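Local coordinates for putative molybdenum carrier protein (Syntrophus aciditrophicus SB, PDB 3IMK) that is of unknown function but may carry molybdenum or bind a nucleotide-like ligand on its Rossmann-like SLOG fold, at residues I80-L85 / G140-I145. Sequence-based numbering, arbitrary orientation.
Sequences ISHGIL and GKDPEI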
ATOM      1  N   ILE A  80      -5.369   2.935  -1.874  1.00 10.21           N
ATOM      2  CA  ILE A  80      -6.655   2.315  -2.154  1.00 11.32           C
ATOM      3  C   ILE A  80      -7.672   2.776  -1.094  1.00 11.20           C
ATOM      4  O   ILE A  80      -7.408   2.656   0.091  1.00 12.09           O
ATOM      5  CB  ILE A  80      -6.514   0.775  -2.143  1.00 11.29           C
ATOM      6  CG1 ILE A  80      -5.364   0.319  -3.045  1.00 14.05           C
ATOM      7  CG2 ILE A  80      -7.864   0.143  -2.561  1.00 14.41           C
ATOM      8  CD1 ILE A  80      -4.907  -1.149  -2.822  1.00 15.89           C
ATOM      9  N   SER A  81      -8.858   3.224  -1.525  1.00 11.71           N
ATOM     10  CA  SER A  81      -9.911   3.660  -0.630  1.00 11.93           C
ATOM     11  C   SER A  81     -11.275   3.411  -1.234  1.00 12.53           C
ATOM     12  O   SER A  81     -11.401   3.056  -2.415  1.00 12.45           O
ATOM     13  CB  SER A  81      -9.800   5.159  -0.357  1.00 13.50           C
ATOM     14  OG  SER A  81     -10.178   5.921  -1.474  1.00 13.42           O
ATOM     15  N   HIS A  82     -12.276   3.647  -0.402  1.00 12.60           N
ATOM     16  CA  HIS A  82     -13.652   3.905  -0.836  1.00 13.22           C
ATOM     17  C   HIS A  82     -13.979   5.326  -0.491  1.00 14.47           C
ATOM     18  O   HIS A  82     -14.103   5.658   0.694  1.00 17.38           O
ATOM     19  CB  HIS A  82     -14.657   2.940  -0.193  1.00 13.37           C
ATOM     20  CG  HIS A  82     -14.445   1.502  -0.556  1.00 12.47           C
ATOM     21  ND1 HIS A  82     -13.935   0.588   0.342  1.00 13.83           N
ATOM     22  CD2 HIS A  82     -14.675   0.818  -1.706  1.00 15.03           C
ATOM     23  CE1 HIS A  82     -13.882  -0.601  -0.237  1.00 15.43           C
ATOM     24  NE2 HIS A  82     -14.304  -0.488  -1.489  1.00 14.33           N
ATOM     25  N   GLY A  83     -14.007   6.188  -1.500  1.00 13.28           N
ATOM     26  CA  GLY A  83     -14.268   7.603  -1.301  1.00 14.79           C
ATOM     27  C   GLY A  83     -12.998   8.458  -1.271  1.00 14.47           C
ATOM     28  O   GLY A  83     -11.861   7.961  -1.365  1.00 13.68           O
ATOM     29  N   ILE A  84     -13.198   9.760  -1.106  1.00 15.72           N
ATOM     30  CA  ILE A  84     -12.096  10.714  -1.074  1.00 17.42           C
ATOM     31  C   ILE A  84     -11.179  10.420   0.090  1.00 15.25           C
ATOM     32  O   ILE A  84     -11.606   9.982   1.169  1.00 15.45           O
ATOM     33  CB  ILE A  84     -12.611  12.165  -1.021  1.00 20.81           C
ATOM     34  CG1 ILE A  84     -13.461  12.383   0.230  1.00 22.84           C
ATOM     35  CG2 ILE A  84     -13.339  12.458  -2.349  1.00 20.91           C
ATOM     36  CD1 ILE A  84     -12.757  13.155   1.328  1.00 39.30           C
ATOM     37  N   LEU A  85      -9.883  10.639  -0.137  1.00 14.44           N
ATOM     38  CA  LEU A  85      -8.887  10.446   0.917  1.00 12.93           C
ATOM     39  C   LEU A  85      -9.035  11.405   2.094  1.00 14.21           C
ATOM     40  O   LEU A  85      -9.206  12.604   1.892  1.00 14.54           O
ATOM     41  CB  LEU A  85      -7.494  10.569   0.347  1.00 13.51           C
ATOM     42  CG  LEU A  85      -7.137   9.577  -0.763  1.00 12.35           C
ATOM     43  CD1 LEU A  85      -5.715   9.687  -1.233  1.00 14.60           C
ATOM     44  CD2 LEU A  85      -7.458   8.129  -0.318  1.00 13.99           C
ATOM     45  N   GLY A 140     -10.811  -0.154  11.001  1.00 12.13           N
ATOM     46  CA  GLY A 140     -11.827   0.540  11.789  1.00 13.83           C
ATOM     47  C   GLY A 140     -12.515   1.693  11.091  1.00 13.81           C
ATOM     48  O   GLY A 140     -13.623   2.126  11.514  1.00 15.20           O
ATOM     49  N   LYS A 141     -11.878   2.258  10.074  1.00 13.32           N
ATOM     50  CA  LYS A 141     -12.516   3.274   9.260  1.00 14.00           C
ATOM     51  C   LYS A 141     -13.280   2.711   8.040  1.00 15.18           C
ATOM     52  O   LYS A 141     -14.170   3.353   7.501  1.00 18.42           O
ATOM     53  CB  LYS A 141     -11.511   4.330   8.795  1.00 16.26           C
ATOM     54  CG  LYS A 141     -11.127   5.356   9.902  1.00 20.25           C
ATOM     55  CD  LYS A 141     -12.218   6.410  10.113  1.00 24.35           C
ATOM     56  CE  LYS A 141     -11.793   7.457  11.137  1.00 27.50           C
ATOM     57  NZ  LYS A 141     -12.806   8.534  11.247  1.00 31.51           N
ATOM     58  N   ASP A 142     -12.876   1.550   7.548  1.00 13.88           N
ATOM     59  CA  ASP A 142     -13.504   0.966   6.380  1.00 14.00           C
ATOM     60  C   ASP A 142     -13.453  -0.550   6.518  1.00 15.59           C
ATOM     61  O   ASP A 142     -12.420  -1.164   6.227  1.00 14.22           O
ATOM     62  CB  ASP A 142     -12.816   1.446   5.110  1.00 12.97           C
ATOM     63  CG  ASP A 142     -13.475   0.889   3.843  1.00 13.82           C
ATOM     64  OD1 ASP A 142     -14.384   0.062   3.981  1.00 14.67           O
ATOM     65  OD2 ASP A 142     -13.101   1.351   2.739  1.00 15.00           O
ATOM     66  N   PRO A 143     -14.569  -1.163   6.926  1.00 13.46           N
ATOM     67  CA  PRO A 143     -14.624  -2.601   7.113  1.00 15.17           C
ATOM     68  C   PRO A 143     -14.460  -3.418   5.831  1.00 15.44           C
ATOM     69  O   PRO A 143     -14.195  -4.595   5.938  1.00 16.29           O
ATOM     70  CB  PRO A 143     -16.021  -2.845   7.713  1.00 19.15           C
ATOM     71  CG  PRO A 143     -16.420  -1.532   8.257  1.00 24.19           C
ATOM     72  CD  PRO A 143     -15.832  -0.517   7.315  1.00 16.24           C
ATOM     73  N   GLU A 144     -14.581  -2.798   4.657  1.00 11.95           N
ATOM     74  CA  GLU A 144     -14.463  -3.485   3.378  1.00 12.62           C
ATOM     75  C   GLU A 144     -13.080  -3.300   2.756  1.00 11.42           C
ATOM     76  O   GLU A 144     -12.803  -3.920   1.710  1.00 11.82           O
ATOM     77  CB  GLU A 144     -15.523  -2.983   2.362  1.00 12.65           C
ATOM     78  CG  GLU A 144     -16.973  -3.292   2.760  1.00 14.52           C
ATOM     79  CD  GLU A 144     -18.032  -2.801   1.754  1.00 16.64           C
ATOM     80  OE1 GLU A 144     -17.735  -1.869   0.961  1.00 24.87           O
ATOM     81  OE2 GLU A 144     -19.157  -3.333   1.775  1.00 15.90           O
ATOM     82  N   ILE A 145     -12.212  -2.461   3.325  1.00 11.69           N
ATOM     83  CA  ILE A 145     -10.964  -2.158   2.621  1.00 11.21           C
ATOM     84  C   ILE A 145      -9.951  -3.308   2.559  1.00 11.79           C
ATOM     85  O   ILE A 145      -9.266  -3.454   1.568  1.00 12.08           O
ATOM     86  CB  ILE A 145     -10.319  -0.847   3.129  1.00 12.47           C
ATOM     87  CG1 ILE A 145      -9.316  -0.321   2.102  1.00 14.18           C
ATOM     88  CG2 ILE A 145      -9.647  -1.052   4.499  1.00 13.69           C
ATOM     89  CD1 ILE A 145      -9.887   0.041   0.796  1.00 16.54           C
TER
HETATM   90  O   HOH W   1     -11.923   3.849   2.453  1.00 18.81           O
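Ser81 and Ile145 bring the two backbones closest, with their CA atoms 6.7 Å apart, where the C-terminal end of strand 76-81 meets the type I turn Asp142-Ile145 that leads into helix 145-157. His82 carries the polar half. Its ND1 donates to Asp142 OD2 at 2.7 Å. The bond is nearly straight (171°), lies in the ring plane and uses the syn lone pair of OD2. Ring and carboxylate are turned 60° apart. With CG anti to the backbone N (chi1 -178°), the Asp142 carboxylate reaches the imidazole. Asp142 OD1 accepts from Glu144 N at 2.9 Å from above the carboxylate plane, a capping bond. A water bridges His82 N and Asp142 OD2. Glu144 OE1 sits over one ring face, offset toward the rim, and Glu144 CB lies 3.9 Å from His82 CE1. On the apolar side, Ile145 CD1 packs on Ile80 CG2 at 3.9 Å and on Ser81 CA. It also lies 3.7 Å from the buried Ile80 O, which has no polar partner. Leu108 and helix 145-157 also touch Ile80 and His82. An alanine in place of Asp142 would probably leave His82 ND1 and Glu144 N without their acceptor and the imidazole freer to turn. This His-carboxylate hydrogen bond lies at the C-terminal edge of the parallel sheet, where strands 76-81 and 131-135 are neighbours. One carboxylate thus ties the loop after strand 76-81 to the turn that opens helix 145-157.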